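Long-range contacts in putative secreted glycosylhydrolase (Parabacteroides distasonis ATCC 8503, PDB 3IMM), which is probably a hydrolase, perhaps acting on sugar substrates such as 3-keto-disaccharides: residues E45-E50 against P175-I180; D54-V59 against L190-N195; S63-Y68 against M125-A130; D86-K91 against V116-E121. All blocks are in the same frame, centred on the assembly; numbering follows the deposited sequence.

Contact 1. Residues E45-E50 against P175-I180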
loop_
_atom_site.group_PDB
_atom_site.type_symbol
_atom_site.label_atom_id
_atom_site.label_comp_id
_atom_site.label_asym_id
_atom_site.label_seq_id
_atom_site.Cartn_x
_atom_site.Cartn_y
_atom_site.Cartn_z
ATOM N N GLU A 45 -9.312 -11.559 -6.935
ATOM C CA GLU A 45 -7.984 -11.166 -7.405
ATOM C C GLU A 45 -8.103 -10.163 -8.532
ATOM O O GLU A 45 -9.085 -10.156 -9.280
ATOM C CB GLU A 45 -7.179 -12.376 -7.865
ATOM C CG GLU A 45 -6.964 -13.412 -6.750
ATOM C CD GLU A 45 -6.055 -14.544 -7.153
ATOM O OE1 GLU A 45 -4.939 -14.281 -7.601
ATOM O OE2 GLU A 45 -6.451 -15.708 -7.012
ATOM N N TYR A 46 -7.114 -9.283 -8.596
ATOM C CA TYR A 46 -7.055 -8.208 -9.564
ATOM C C TYR A 46 -5.682 -8.136 -10.233
ATOM O O TYR A 46 -4.653 -8.354 -9.600
ATOM C CB TYR A 46 -7.295 -6.889 -8.868
ATOM C CG TYR A 46 -8.690 -6.725 -8.403
ATOM C CD1 TYR A 46 -9.658 -6.195 -9.252
ATOM C CD2 TYR A 46 -9.072 -7.116 -7.122
ATOM C CE1 TYR A 46 -10.948 -6.042 -8.851
ATOM C CE2 TYR A 46 -10.381 -6.945 -6.701
ATOM C CZ TYR A 46 -11.318 -6.412 -7.566
ATOM O OH TYR A 46 -12.648 -6.269 -7.159
ATOM N N GLU A 47 -5.701 -7.805 -11.510
ATOM C CA GLU A 47 -4.520 -7.413 -12.263
ATOM C C GLU A 47 -4.938 -6.328 -13.240
ATOM O O GLU A 47 -6.149 -6.199 -13.569
ATOM C CB GLU A 47 -3.931 -8.595 -13.030
ATOM C CG GLU A 47 -4.897 -9.266 -13.977
ATOM C CD GLU A 47 -4.275 -10.446 -14.685
ATOM O OE1 GLU A 47 -3.038 -10.655 -14.547
ATOM O OE2 GLU A 47 -5.024 -11.163 -15.390
ATOM N N ASN A 48 -3.969 -5.547 -13.704
ATOM C CA ASN A 48 -4.239 -4.553 -14.776
ATOM C C ASN A 48 -5.353 -3.600 -14.372
ATOM O O ASN A 48 -6.405 -3.500 -15.008
ATOM C CB ASN A 48 -4.557 -5.263 -16.102
ATOM C CG ASN A 48 -3.377 -6.050 -16.600
ATOM O OD1 ASN A 48 -2.234 -5.562 -16.540
ATOM N ND2 ASN A 48 -3.623 -7.270 -17.074
ATOM N N PHE A 49 -5.079 -2.912 -13.278
ATOM C CA PHE A 49 -6.032 -2.073 -12.621
ATOM C C PHE A 49 -5.391 -0.778 -12.114
ATOM O O PHE A 49 -4.190 -0.655 -12.070
ATOM C CB PHE A 49 -6.652 -2.853 -11.460
ATOM C CG PHE A 49 -5.706 -3.180 -10.355
ATOM C CD1 PHE A 49 -5.413 -2.245 -9.357
ATOM C CD2 PHE A 49 -5.139 -4.445 -10.268
ATOM C CE1 PHE A 49 -4.545 -2.570 -8.302
ATOM C CE2 PHE A 49 -4.259 -4.761 -9.240
ATOM C CZ PHE A 49 -3.967 -3.828 -8.257
ATOM N N GLU A 50 -6.242 0.195 -11.810
ATOM C CA GLU A 50 -5.866 1.333 -11.021
ATOM C C GLU A 50 -6.750 1.423 -9.786
ATOM O O GLU A 50 -8.018 1.278 -9.859
ATOM C CB GLU A 50 -5.871 2.637 -11.825
ATOM C CG GLU A 50 -7.097 2.979 -12.522
ATOM C CD GLU A 50 -6.919 4.189 -13.437
ATOM O OE1 GLU A 50 -5.901 4.887 -13.340
ATOM O OE2 GLU A 50 -7.799 4.424 -14.261
ATOM N N PRO A 175 4.385 -12.926 -9.340
ATOM C CA PRO A 175 3.148 -12.752 -10.101
ATOM C C PRO A 175 2.564 -11.336 -9.969
ATOM O O PRO A 175 2.692 -10.695 -8.902
ATOM C CB PRO A 175 2.197 -13.783 -9.469
ATOM C CG PRO A 175 3.104 -14.824 -8.855
ATOM C CD PRO A 175 4.312 -14.069 -8.398
ATOM N N THR A 176 1.859 -10.902 -11.021
ATOM C CA THR A 176 1.321 -9.564 -11.123
ATOM C C THR A 176 -0.221 -9.608 -11.127
ATOM O O THR A 176 -0.916 -8.877 -11.844
ATOM C CB THR A 176 1.947 -8.859 -12.326
ATOM O OG1 THR A 176 1.582 -9.532 -13.548
ATOM C CG2 THR A 176 3.468 -8.846 -12.159
ATOM N N LYS A 177 -0.722 -10.517 -10.310
ATOM C CA LYS A 177 -2.138 -10.716 -10.066
ATOM C C LYS A 177 -2.282 -11.250 -8.637
ATOM O O LYS A 177 -1.527 -12.136 -8.224
ATOM C CB LYS A 177 -2.715 -11.744 -11.064
ATOM C CG LYS A 177 -4.144 -12.203 -10.694
ATOM C CD LYS A 177 -4.864 -13.002 -11.787
ATOM C CE LYS A 177 -6.194 -13.502 -11.250
ATOM N NZ LYS A 177 -6.924 -14.436 -12.176
ATOM N N GLY A 178 -3.269 -10.748 -7.909
ATOM C CA GLY A 178 -3.627 -11.311 -6.606
ATOM C C GLY A 178 -4.574 -10.413 -5.841
ATOM O O GLY A 178 -5.153 -9.469 -6.388
ATOM N N PHE A 179 -4.702 -10.691 -4.555
ATOM C CA PHE A 179 -5.639 -9.962 -3.720
ATOM C C PHE A 179 -5.047 -8.584 -3.396
ATOM O O PHE A 179 -3.831 -8.406 -3.460
ATOM C CB PHE A 179 -5.950 -10.738 -2.445
ATOM C CG PHE A 179 -6.476 -12.113 -2.701
ATOM C CD1 PHE A 179 -7.812 -12.315 -2.937
ATOM C CD2 PHE A 179 -5.629 -13.207 -2.730
ATOM C CE1 PHE A 179 -8.291 -13.570 -3.172
ATOM C CE2 PHE A 179 -6.117 -14.491 -2.959
ATOM C CZ PHE A 179 -7.444 -14.658 -3.186
ATOM N N ILE A 180 -5.951 -7.646 -3.083
ATOM C CA ILE A 180 -5.621 -6.339 -2.599
ATOM C C ILE A 180 -6.014 -6.256 -1.119
ATOM O O ILE A 180 -7.059 -6.768 -0.700
ATOM C CB ILE A 180 -6.297 -5.222 -3.466
ATOM C CG1 ILE A 180 -5.817 -5.314 -4.912
ATOM C CG2 ILE A 180 -5.983 -3.864 -2.919
ATOM C CD1 ILE A 180 -6.527 -4.388 -5.924
HETATM O O HOH W 1 -0.793 -9.531 -14.979
HETATM O O HOH W 2 -1.257 -6.290 -13.109
#
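Tyr46 and Gly178 form a single antiparallel bridge of the hydrogen-bonded type, Tyr46 N giving to Gly178 O at 3.0 Å and Gly178 N returning a bond to Tyr46 O at 3.2 Å, while the two segments run nearly at right angles (104° between their end-to-end directions). Beside this bridge, Glu45 lays its CG methylene over one face of the Phe179 ring: CG sits 3.8 Å from the ring centroid, almost on the ring normal (11° off), a CH-pi contact. Across Glu45 lies the extended Lys177 chain, at about a right angle, with CE against Glu45 CB. Glu47 crosses the same lysine obliquely, its carboxylate carbon CD against Lys177 CD. On the inner side Ile180 and Phe49 meet tip to tip, CD1 coming over one face of the phenyl ring and reaching 3.5 Å from Phe49 CZ; the same methyl touches Tyr46 CD2. The Tyr46 hydroxyl is bonded to Lys8. A water bridges Asn48 N and Thr176 O. The lysine meets both glutamates with its methylenes, Lys177 NZ staying 5.0 Å from Glu45 OE1 and from Glu47 OE2, so any attraction between the charges would act at a distance, without a salt bridge.

Contact 2. Residues D54-V59 against L190-N195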
loop_
_atom_site.group_PDB
_atom_site.type_symbol
_atom_site.label_atom_id
_atom_site.label_comp_id
_atom_site.label_asym_id
_atom_site.label_seq_id
_atom_site.Cartn_x
_atom_site.Cartn_y
_atom_site.Cartn_z
ATOM N N ASP A 54 -8.368 7.555 -0.592
ATOM C CA ASP A 54 -8.023 8.689 0.232
ATOM C C ASP A 54 -7.481 8.065 1.479
ATOM O O ASP A 54 -7.930 6.971 1.856
ATOM C CB ASP A 54 -9.256 9.536 0.583
ATOM C CG ASP A 54 -9.990 10.094 -0.655
ATOM O OD1 ASP A 54 -9.417 10.087 -1.759
ATOM O OD2 ASP A 54 -11.166 10.538 -0.520
ATOM N N PHE A 55 -6.510 8.730 2.117
ATOM C CA PHE A 55 -6.105 8.370 3.452
ATOM C C PHE A 55 -5.716 9.600 4.263
ATOM O O PHE A 55 -5.310 10.638 3.696
ATOM C CB PHE A 55 -4.974 7.353 3.413
ATOM C CG PHE A 55 -3.693 7.886 2.890
ATOM C CD1 PHE A 55 -2.744 8.447 3.769
ATOM C CD2 PHE A 55 -3.390 7.806 1.534
ATOM C CE1 PHE A 55 -1.530 8.921 3.289
ATOM C CE2 PHE A 55 -2.179 8.307 1.042
ATOM C CZ PHE A 55 -1.258 8.867 1.910
ATOM N N LYS A 56 -5.868 9.484 5.588
ATOM C CA LYS A 56 -5.449 10.524 6.555
ATOM C C LYS A 56 -4.506 9.894 7.569
ATOM O O LYS A 56 -4.763 8.825 8.098
ATOM C CB LYS A 56 -6.686 11.085 7.264
ATOM C CG LYS A 56 -6.469 12.138 8.360
ATOM C CD LYS A 56 -7.833 12.722 8.857
ATOM C CE LYS A 56 -8.581 11.728 9.709
ATOM N NZ LYS A 56 -9.774 12.297 10.348
ATOM N N THR A 57 -3.415 10.570 7.858
ATOM C CA THR A 57 -2.464 10.058 8.822
ATOM C C THR A 57 -2.651 10.656 10.197
ATOM O O THR A 57 -3.327 11.671 10.380
ATOM C CB THR A 57 -1.005 10.321 8.372
ATOM O OG1 THR A 57 -0.742 11.719 8.448
ATOM C CG2 THR A 57 -0.781 9.816 6.946
ATOM N N ASP A 58 -2.061 9.942 11.144
ATOM C CA ASP A 58 -1.746 10.385 12.479
ATOM C C ASP A 58 -0.224 10.653 12.536
ATOM O O ASP A 58 0.544 10.243 11.635
ATOM C CB ASP A 58 -2.015 9.199 13.398
ATOM C CG ASP A 58 -2.678 9.558 14.681
ATOM O OD1 ASP A 58 -2.871 10.760 14.955
ATOM O OD2 ASP A 58 -3.063 8.597 15.397
ATOM N N VAL A 59 0.233 11.265 13.623
ATOM C CA VAL A 59 1.643 11.477 13.820
ATOM C C VAL A 59 2.268 10.086 13.872
ATOM O O VAL A 59 1.821 9.246 14.630
ATOM C CB VAL A 59 1.969 12.322 15.107
ATOM C CG1 VAL A 59 3.457 12.307 15.398
ATOM C CG2 VAL A 59 1.490 13.772 14.929
ATOM N N LEU A 190 -2.898 5.979 14.320
ATOM C CA LEU A 190 -4.015 5.503 13.532
ATOM C C LEU A 190 -3.808 5.877 12.067
ATOM O O LEU A 190 -2.908 6.639 11.705
ATOM C CB LEU A 190 -5.323 6.071 14.052
ATOM C CG LEU A 190 -5.593 6.005 15.567
ATOM C CD1 LEU A 190 -7.055 6.469 15.839
ATOM C CD2 LEU A 190 -5.370 4.616 16.126
ATOM N N ILE A 191 -4.636 5.273 11.232
ATOM C CA ILE A 191 -4.746 5.601 9.829
ATOM C C ILE A 191 -6.226 5.438 9.453
ATOM O O ILE A 191 -6.915 4.588 10.004
ATOM C CB ILE A 191 -3.775 4.732 8.954
ATOM C CG1 ILE A 191 -3.796 5.274 7.511
ATOM C CG2 ILE A 191 -4.158 3.285 9.020
ATOM C CD1 ILE A 191 -2.667 4.806 6.551
ATOM N N TRP A 192 -6.733 6.324 8.594
ATOM C CA TRP A 192 -8.100 6.304 8.123
ATOM C C TRP A 192 -8.132 6.248 6.614
ATOM O O TRP A 192 -7.371 6.966 5.948
ATOM C CB TRP A 192 -8.816 7.583 8.572
ATOM C CG TRP A 192 -8.940 7.744 10.075
ATOM C CD1 TRP A 192 -9.976 7.338 10.836
ATOM C CD2 TRP A 192 -8.009 8.365 10.974
ATOM N NE1 TRP A 192 -9.777 7.676 12.156
ATOM C CE2 TRP A 192 -8.571 8.309 12.265
ATOM C CE3 TRP A 192 -6.755 8.964 10.813
ATOM C CZ2 TRP A 192 -7.924 8.818 13.395
ATOM C CZ3 TRP A 192 -6.122 9.481 11.929
ATOM C CH2 TRP A 192 -6.709 9.399 13.208
ATOM N N PHE A 193 -9.046 5.431 6.071
ATOM C CA PHE A 193 -9.233 5.352 4.640
ATOM C C PHE A 193 -10.647 5.711 4.184
ATOM O O PHE A 193 -11.649 5.537 4.925
ATOM C CB PHE A 193 -8.936 3.957 4.122
ATOM C CG PHE A 193 -7.621 3.380 4.574
ATOM C CD1 PHE A 193 -6.475 3.557 3.841
ATOM C CD2 PHE A 193 -7.578 2.595 5.742
ATOM C CE1 PHE A 193 -5.305 2.985 4.248
ATOM C CE2 PHE A 193 -6.407 2.020 6.160
ATOM C CZ PHE A 193 -5.259 2.220 5.414
ATOM N N ARG A 194 -10.744 6.188 2.948
ATOM C CA ARG A 194 -12.044 6.418 2.342
ATOM C C ARG A 194 -11.991 6.493 0.842
ATOM O O ARG A 194 -10.920 6.578 0.242
ATOM C CB ARG A 194 -12.754 7.649 2.886
ATOM C CG ARG A 194 -12.148 8.863 2.468
ATOM C CD ARG A 194 -12.973 10.114 2.808
ATOM N NE ARG A 194 -12.192 11.144 2.153
ATOM C CZ ARG A 194 -12.047 12.402 2.511
ATOM N NH1 ARG A 194 -12.695 12.894 3.530
ATOM N NH2 ARG A 194 -11.234 13.178 1.784
ATOM N N ASN A 195 -13.165 6.407 0.234
ATOM C CA ASN A 195 -13.272 6.405 -1.214
ATOM C C ASN A 195 -12.297 5.405 -1.862
ATOM O O ASN A 195 -11.646 5.731 -2.820
ATOM C CB ASN A 195 -13.025 7.826 -1.765
ATOM C CG ASN A 195 -14.129 8.772 -1.410
ATOM O OD1 ASN A 195 -15.295 8.446 -1.605
ATOM N ND2 ASN A 195 -13.778 9.957 -0.925
HETATM O O HOH W 3 -10.357 7.853 -3.758
#
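Asp54 and Arg194 face each other as a hydrogen-bonded antiparallel pair, and their side chains cross with the carboxylate and guanidinium planes 80° apart. Both side-chain donors go to one oxygen, OD2. Arg194 NE approaches Asp54 OD2 at 2.9 Å, close to the guanidinium plane and on the anti lone pair, making a salt bridge; Asn195 ND2 reaches the same oxygen at 2.7 Å, straight along its N-H but from above the carboxylate plane. The doubly gripped carboxylate is thereby fixed in its turn, while a water joins Asp54 OD1 to Asn195 O. Two residues along, Lys56 lies over the Trp192 indole. Its chain bends at chi3 (73°), which brings CE over the six-membered ring, 3.5 Å from Trp192 CE3 and offset toward the rim. Lys56 NZ stands 4.5 Å from the centroid of that ring, 16° off its normal, a cation-pi pair. Leu190 CB packs on the opposite face of the indole. At the far end Asp58 OD2 takes a nearly straight bond from Leu190 N, 2.8 Å long. On the other side of the sheet Phe55 and Phe193, a non-hydrogen-bonded pair, turn inward, Phe55 CB lying 4.1 Å from Phe193 CD1, and both reach Ile84 of strand 80-85. With these rings facing the second sheet and the Asp54, Lys56, Trp192 and Arg194 face bearing on Trp122, the pairing is consistent with a concanavalin-like two-sheet sandwich.

Contact 3. Residues S63-Y68 against M125-A130. With NA (sodium ion), chain D.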
loop_
_atom_site.group_PDB
_atom_site.type_symbol
_atom_site.label_atom_id
_atom_site.label_comp_id
_atom_site.label_asym_id
_atom_site.label_seq_id
_atom_site.Cartn_x
_atom_site.Cartn_y
_atom_site.Cartn_z
ATOM N N SER A 63 1.934 2.448 7.453
ATOM C CA SER A 63 0.926 1.490 6.975
ATOM C C SER A 63 1.220 1.203 5.497
ATOM O O SER A 63 2.304 1.464 5.034
ATOM C CB SER A 63 -0.477 2.062 7.199
ATOM O OG SER A 63 -1.496 1.111 6.888
ATOM N N GLY A 64 0.285 0.641 4.753
ATOM C CA GLY A 64 0.591 0.285 3.364
ATOM C C GLY A 64 -0.567 -0.376 2.670
ATOM O O GLY A 64 -1.420 -0.962 3.306
ATOM N N VAL A 65 -0.591 -0.244 1.351
ATOM C CA VAL A 65 -1.565 -0.889 0.509
ATOM C C VAL A 65 -0.841 -2.093 -0.085
ATOM O O VAL A 65 0.291 -1.958 -0.597
ATOM C CB VAL A 65 -2.056 0.074 -0.582
ATOM C CG1 VAL A 65 -3.099 -0.603 -1.442
ATOM C CG2 VAL A 65 -2.638 1.385 0.074
ATOM N N VAL A 66 -1.474 -3.259 -0.024
ATOM C CA VAL A 66 -0.868 -4.486 -0.531
ATOM C C VAL A 66 -1.551 -4.867 -1.826
ATOM O O VAL A 66 -2.757 -4.863 -1.897
ATOM C CB VAL A 66 -0.940 -5.612 0.515
ATOM C CG1 VAL A 66 -0.306 -6.886 0.004
ATOM C CG2 VAL A 66 -0.221 -5.148 1.801
ATOM N N VAL A 67 -0.774 -5.146 -2.859
ATOM C CA VAL A 67 -1.316 -5.578 -4.161
ATOM C C VAL A 67 -0.622 -6.877 -4.546
ATOM O O VAL A 67 0.408 -7.277 -3.941
ATOM C CB VAL A 67 -1.161 -4.493 -5.279
ATOM C CG1 VAL A 67 -1.916 -3.199 -4.883
ATOM C CG2 VAL A 67 0.348 -4.185 -5.612
ATOM N N TYR A 68 -1.212 -7.572 -5.509
ATOM C CA TYR A 68 -0.597 -8.758 -6.074
ATOM C C TYR A 68 -0.331 -9.814 -5.006
ATOM O O TYR A 68 0.703 -10.513 -5.044
ATOM C CB TYR A 68 0.741 -8.370 -6.761
ATOM C CG TYR A 68 0.671 -7.459 -7.957
ATOM C CD1 TYR A 68 -0.531 -7.179 -8.582
ATOM C CD2 TYR A 68 1.856 -6.945 -8.537
ATOM C CE1 TYR A 68 -0.584 -6.376 -9.687
ATOM C CE2 TYR A 68 1.810 -6.158 -9.678
ATOM C CZ TYR A 68 0.592 -5.886 -10.248
ATOM O OH TYR A 68 0.499 -5.123 -11.380
HETATM N N MSE A 125 -4.327 9.005 -3.163
HETATM C CA MSE A 125 -3.320 8.186 -3.811
HETATM C C MSE A 125 -3.999 7.336 -4.881
HETATM O O MSE A 125 -5.057 6.764 -4.656
HETATM C CB MSE A 125 -2.601 7.293 -2.796
HETATM C CG MSE A 125 -1.689 6.261 -3.415
HETATM SE SE MSE A 125 -0.827 5.158 -2.036
HETATM C CE MSE A 125 0.442 6.456 -1.565
ATOM N N ARG A 126 -3.374 7.305 -6.042
ATOM C CA ARG A 126 -3.730 6.410 -7.150
ATOM C C ARG A 126 -2.552 5.453 -7.439
ATOM O O ARG A 126 -1.391 5.883 -7.563
ATOM C CB ARG A 126 -4.073 7.215 -8.397
ATOM C CG ARG A 126 -4.316 6.338 -9.631
ATOM C CD ARG A 126 -4.938 7.120 -10.723
ATOM N NE ARG A 126 -6.284 7.576 -10.358
ATOM C CZ ARG A 126 -7.013 8.441 -11.071
ATOM N NH1 ARG A 126 -6.592 8.911 -12.233
ATOM N NH2 ARG A 126 -8.188 8.821 -10.618
ATOM N N ILE A 127 -2.845 4.166 -7.502
ATOM C CA ILE A 127 -1.828 3.141 -7.769
ATOM C C ILE A 127 -2.249 2.453 -9.054
ATOM O O ILE A 127 -3.318 1.892 -9.116
ATOM C CB ILE A 127 -1.700 2.125 -6.631
ATOM C CG1 ILE A 127 -1.507 2.841 -5.295
ATOM C CG2 ILE A 127 -0.541 1.179 -6.866
ATOM C CD1 ILE A 127 -1.673 1.900 -4.094
ATOM N N LYS A 128 -1.422 2.549 -10.080
ATOM C CA LYS A 128 -1.676 1.921 -11.365
ATOM C C LYS A 128 -0.805 0.681 -11.440
ATOM O O LYS A 128 0.431 0.758 -11.361
ATOM C CB LYS A 128 -1.380 2.866 -12.550
ATOM C CG LYS A 128 -2.097 4.218 -12.480
ATOM C CD LYS A 128 -1.957 5.063 -13.769
ATOM C CE LYS A 128 -3.148 4.922 -14.686
ATOM N NZ LYS A 128 -2.964 5.555 -16.014
ATOM N N CYS A 129 -1.470 -0.466 -11.577
ATOM C CA CYS A 129 -0.801 -1.750 -11.547
ATOM C C CYS A 129 -0.974 -2.461 -12.882
ATOM O O CYS A 129 -1.967 -3.128 -13.131
ATOM C CB CYS A 129 -1.330 -2.570 -10.401
ATOM S SG CYS A 129 -0.892 -1.911 -8.768
ATOM N N ALA A 130 0.021 -2.300 -13.739
ATOM C CA ALA A 130 -0.031 -2.779 -15.104
ATOM C C ALA A 130 1.027 -3.855 -15.273
ATOM O O ALA A 130 2.146 -3.585 -15.690
ATOM C CB ALA A 130 0.176 -1.595 -16.108
HETATM NA NA NA D . 4.283 0.062 5.813
#
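Val65 and Ile127 meet across the gap between two layers of sheet, sliding past each other in opposite directions until Val65 CG1 and Ile127 CD1 are 3.9 Å apart. The isoleucine tip also touches Val65 CB, so a single methyl rests against the branch point of the valine as well as one of its arms. Two residues on, Val67 offers CG2, the methyl lodged between its own backbone N and carbonyl carbon (chi1 of -60° puts CG1 anti to that carbonyl), to Cys129 SG at 4.1 Å. Tyr68 brings its ring obliquely against Cys129 CB, Tyr68 OH lying 3.3 Å and Tyr68 CZ 3.8 Å from that carbon. The sulfur itself stands 5.0 Å from the Tyr68 ring centroid and 33° off its normal, an oblique sulfur-aromatic contact, while Val67 CG2 packs over a face of that ring. Methyl and ring make a corner into which Cys129 fits, SG to the valine and CB to the phenol, and the Tyr68 hydroxyl is hydrogen-bonded to Gly131 O. At the other end of strand 62-69, Ser63 O binds the sodium ion at 2.5 Å, with Asn62, Glu81 and Gln83 completing the site. Strand 62-69 lies between 179-182 and 80-85 in one sheet, and strand 122-130 between 49-57 and 133-138 in the other; Ile82 and Ile134 press on the same isoleucine from the two layers.

Contact 4. Residues D86-K91 against V116-E121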
loop_
_atom_site.group_PDB
_atom_site.type_symbol
_atom_site.label_atom_id
_atom_site.label_comp_id
_atom_site.label_asym_id
_atom_site.label_seq_id
_atom_site.Cartn_x
_atom_site.Cartn_y
_atom_site.Cartn_z
ATOM N N ASP A 86 3.631 8.768 7.584
ATOM C CA ASP A 86 3.809 10.165 7.980
ATOM C C ASP A 86 5.251 10.612 7.820
ATOM O O ASP A 86 6.033 10.537 8.746
ATOM C CB ASP A 86 3.389 10.375 9.448
ATOM C CG ASP A 86 3.651 11.788 9.926
ATOM O OD1 ASP A 86 3.688 12.701 9.060
ATOM O OD2 ASP A 86 3.817 11.992 11.147
ATOM N N ASP A 87 5.592 11.118 6.643
ATOM C CA ASP A 87 6.943 11.591 6.372
ATOM C C ASP A 87 7.379 12.779 7.268
ATOM O O ASP A 87 8.538 13.163 7.263
ATOM C CB ASP A 87 7.053 12.024 4.891
ATOM C CG ASP A 87 7.038 10.869 3.935
ATOM O OD1 ASP A 87 6.931 9.731 4.380
ATOM O OD2 ASP A 87 7.127 11.079 2.711
ATOM N N HIS A 88 6.451 13.406 7.964
ATOM C CA HIS A 88 6.793 14.582 8.759
ATOM C C HIS A 88 7.234 14.211 10.155
ATOM O O HIS A 88 7.602 15.066 10.906
ATOM C CB HIS A 88 5.611 15.531 8.834
ATOM C CG HIS A 88 5.048 15.876 7.499
ATOM N ND1 HIS A 88 5.530 16.912 6.734
ATOM C CD2 HIS A 88 4.066 15.293 6.771
ATOM C CE1 HIS A 88 4.857 16.964 5.597
ATOM N NE2 HIS A 88 3.968 15.991 5.595
ATOM N N CYS A 89 7.154 12.936 10.505
ATOM C CA CYS A 89 7.692 12.444 11.773
ATOM C C CYS A 89 9.037 11.831 11.451
ATOM O O CYS A 89 9.094 10.952 10.595
ATOM C CB CYS A 89 6.772 11.361 12.322
ATOM S SG CYS A 89 7.264 10.754 13.867
ATOM N N GLU A 90 10.096 12.283 12.092
ATOM C CA GLU A 90 11.433 11.741 11.822
ATOM C C GLU A 90 11.935 10.931 13.009
ATOM O O GLU A 90 12.809 11.385 13.707
ATOM C CB GLU A 90 12.414 12.891 11.502
ATOM N N LYS A 91 11.385 9.735 13.226
ATOM C CA LYS A 91 11.657 8.950 14.466
ATOM C C LYS A 91 12.920 8.099 14.444
ATOM O O LYS A 91 13.589 7.929 15.472
ATOM C CB LYS A 91 10.497 7.989 14.795
ATOM C CG LYS A 91 9.463 8.565 15.726
ATOM C CD LYS A 91 8.605 7.472 16.342
ATOM C CE LYS A 91 7.635 6.849 15.362
ATOM N NZ LYS A 91 6.462 6.244 16.085
ATOM N N VAL A 116 3.163 13.796 1.129
ATOM C CA VAL A 116 2.073 13.479 2.018
ATOM C C VAL A 116 1.830 14.717 2.860
ATOM O O VAL A 116 2.747 15.456 3.194
ATOM C CB VAL A 116 2.385 12.243 2.917
ATOM C CG1 VAL A 116 3.536 12.528 3.869
ATOM C CG2 VAL A 116 1.140 11.798 3.706
ATOM N N LYS A 117 0.561 14.970 3.165
ATOM C CA LYS A 117 0.200 16.113 3.992
ATOM C C LYS A 117 0.467 15.771 5.440
ATOM O O LYS A 117 0.839 14.639 5.771
ATOM C CB LYS A 117 -1.248 16.498 3.723
ATOM C CG LYS A 117 -1.386 17.075 2.337
ATOM C CD LYS A 117 -2.798 17.226 1.954
ATOM C CE LYS A 117 -2.933 17.886 0.582
ATOM N NZ LYS A 117 -4.389 17.842 0.163
ATOM N N LYS A 118 0.307 16.759 6.304
ATOM C CA LYS A 118 0.563 16.584 7.739
ATOM C C LYS A 118 -0.559 15.790 8.387
ATOM O O LYS A 118 -1.638 15.734 7.831
ATOM C CB LYS A 118 0.722 17.956 8.406
ATOM C CG LYS A 118 2.049 18.612 8.026
ATOM C CD LYS A 118 2.355 19.788 8.912
ATOM C CE LYS A 118 3.663 20.454 8.498
ATOM N NZ LYS A 118 3.646 21.908 8.884
ATOM N N PRO A 119 -0.297 15.163 9.555
ATOM C CA PRO A 119 -1.292 14.396 10.247
ATOM C C PRO A 119 -2.600 15.129 10.264
ATOM O O PRO A 119 -2.605 16.332 10.443
ATOM C CB PRO A 119 -0.712 14.278 11.645
ATOM C CG PRO A 119 0.731 14.139 11.376
ATOM C CD PRO A 119 0.978 15.154 10.307
ATOM N N GLY A 120 -3.692 14.402 10.032
ATOM C CA GLY A 120 -5.053 14.994 10.087
ATOM C C GLY A 120 -5.578 15.681 8.836
ATOM O O GLY A 120 -6.734 16.139 8.823
ATOM N N GLU A 121 -4.747 15.752 7.787
ATOM C CA GLU A 121 -5.162 16.297 6.492
ATOM C C GLU A 121 -5.411 15.153 5.558
ATOM O O GLU A 121 -4.649 14.206 5.582
ATOM C CB GLU A 121 -4.054 17.145 5.882
ATOM C CG GLU A 121 -3.682 18.405 6.639
ATOM C CD GLU A 121 -4.877 19.279 6.933
ATOM O OE1 GLU A 121 -5.710 19.468 6.017
ATOM O OE2 GLU A 121 -4.985 19.778 8.080
HETATM O O HOH W 4 1.517 12.510 7.434
HETATM O O HOH W 5 5.517 11.835 0.847
#
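Asp86 OD1 is gripped by two donors, His88 N at 3.1 Å, which closes an Asx turn, and a water at 2.7 Å that also gives a bond to Lys117 O. The amide reaches it from well above the carboxylate plane. With CG anti to its own backbone N (chi1 176°), the carboxylate comes against Pro119, whose CG is 3.8 Å from Asp86 OD2; that oxygen has its polar partner in Gly60 N. The direct tie between the two segments is made by His88, with NE2 as donor: it bonds Val116 O at 2.7 Å, the carbonyl oxygen lying close to the ring plane while the nitrogen stands above the carbonyl plane. This placement puts the hydrogen on NE2. One face of the imidazole is taken by Lys118, crossing at about a right angle, its CG 3.9 Å from the ring centroid and practically on the normal (1° off), a CH-pi contact. The ring is therefore held at its edge by a carbonyl and on a face by a methylene. Asp87 packs its CB on Val116 CG1 at 3.7 Å, a second water links Asp87 OD2 to Val116 N, and OD1 is bonded to Cys101 N. Each segment brings a beta turn, type I from Asp86 to Cys89 and type II from Lys118 to Glu121. Without strand pairing, these two parts of the long connection between strands 80-85 and 122-130 are joined by contacts of Val116, Lys118 and Pro119, and the polar links across the contact run through one imidazole bond and two waters.

Contact 3 is the core of the set, a buried meeting of the two sheet layers made of aliphatic, sulfur and phenol groups; contacts 1, 2 and 4 are only partly buried and carry more polar chemistry. Strand 49-57 serves contacts 1 and 2, whose centres lie 23 Å apart on opposite sides of the chain's centre. Contact 2 joins neighbouring strands within one sheet, whereas contact 1 bridges toward the other. Contacts 1 and 3 touch through Phe49 O and Cys129 N, probably hydrogen-bonded, and contact 2 meets contact 4 similarly through Thr57 O and Gly120 N. Regular strand pairing belongs to contact 2; contact 1 has one bridge, contact 3 side-chain packing alone, contact 4 side-chain and water links.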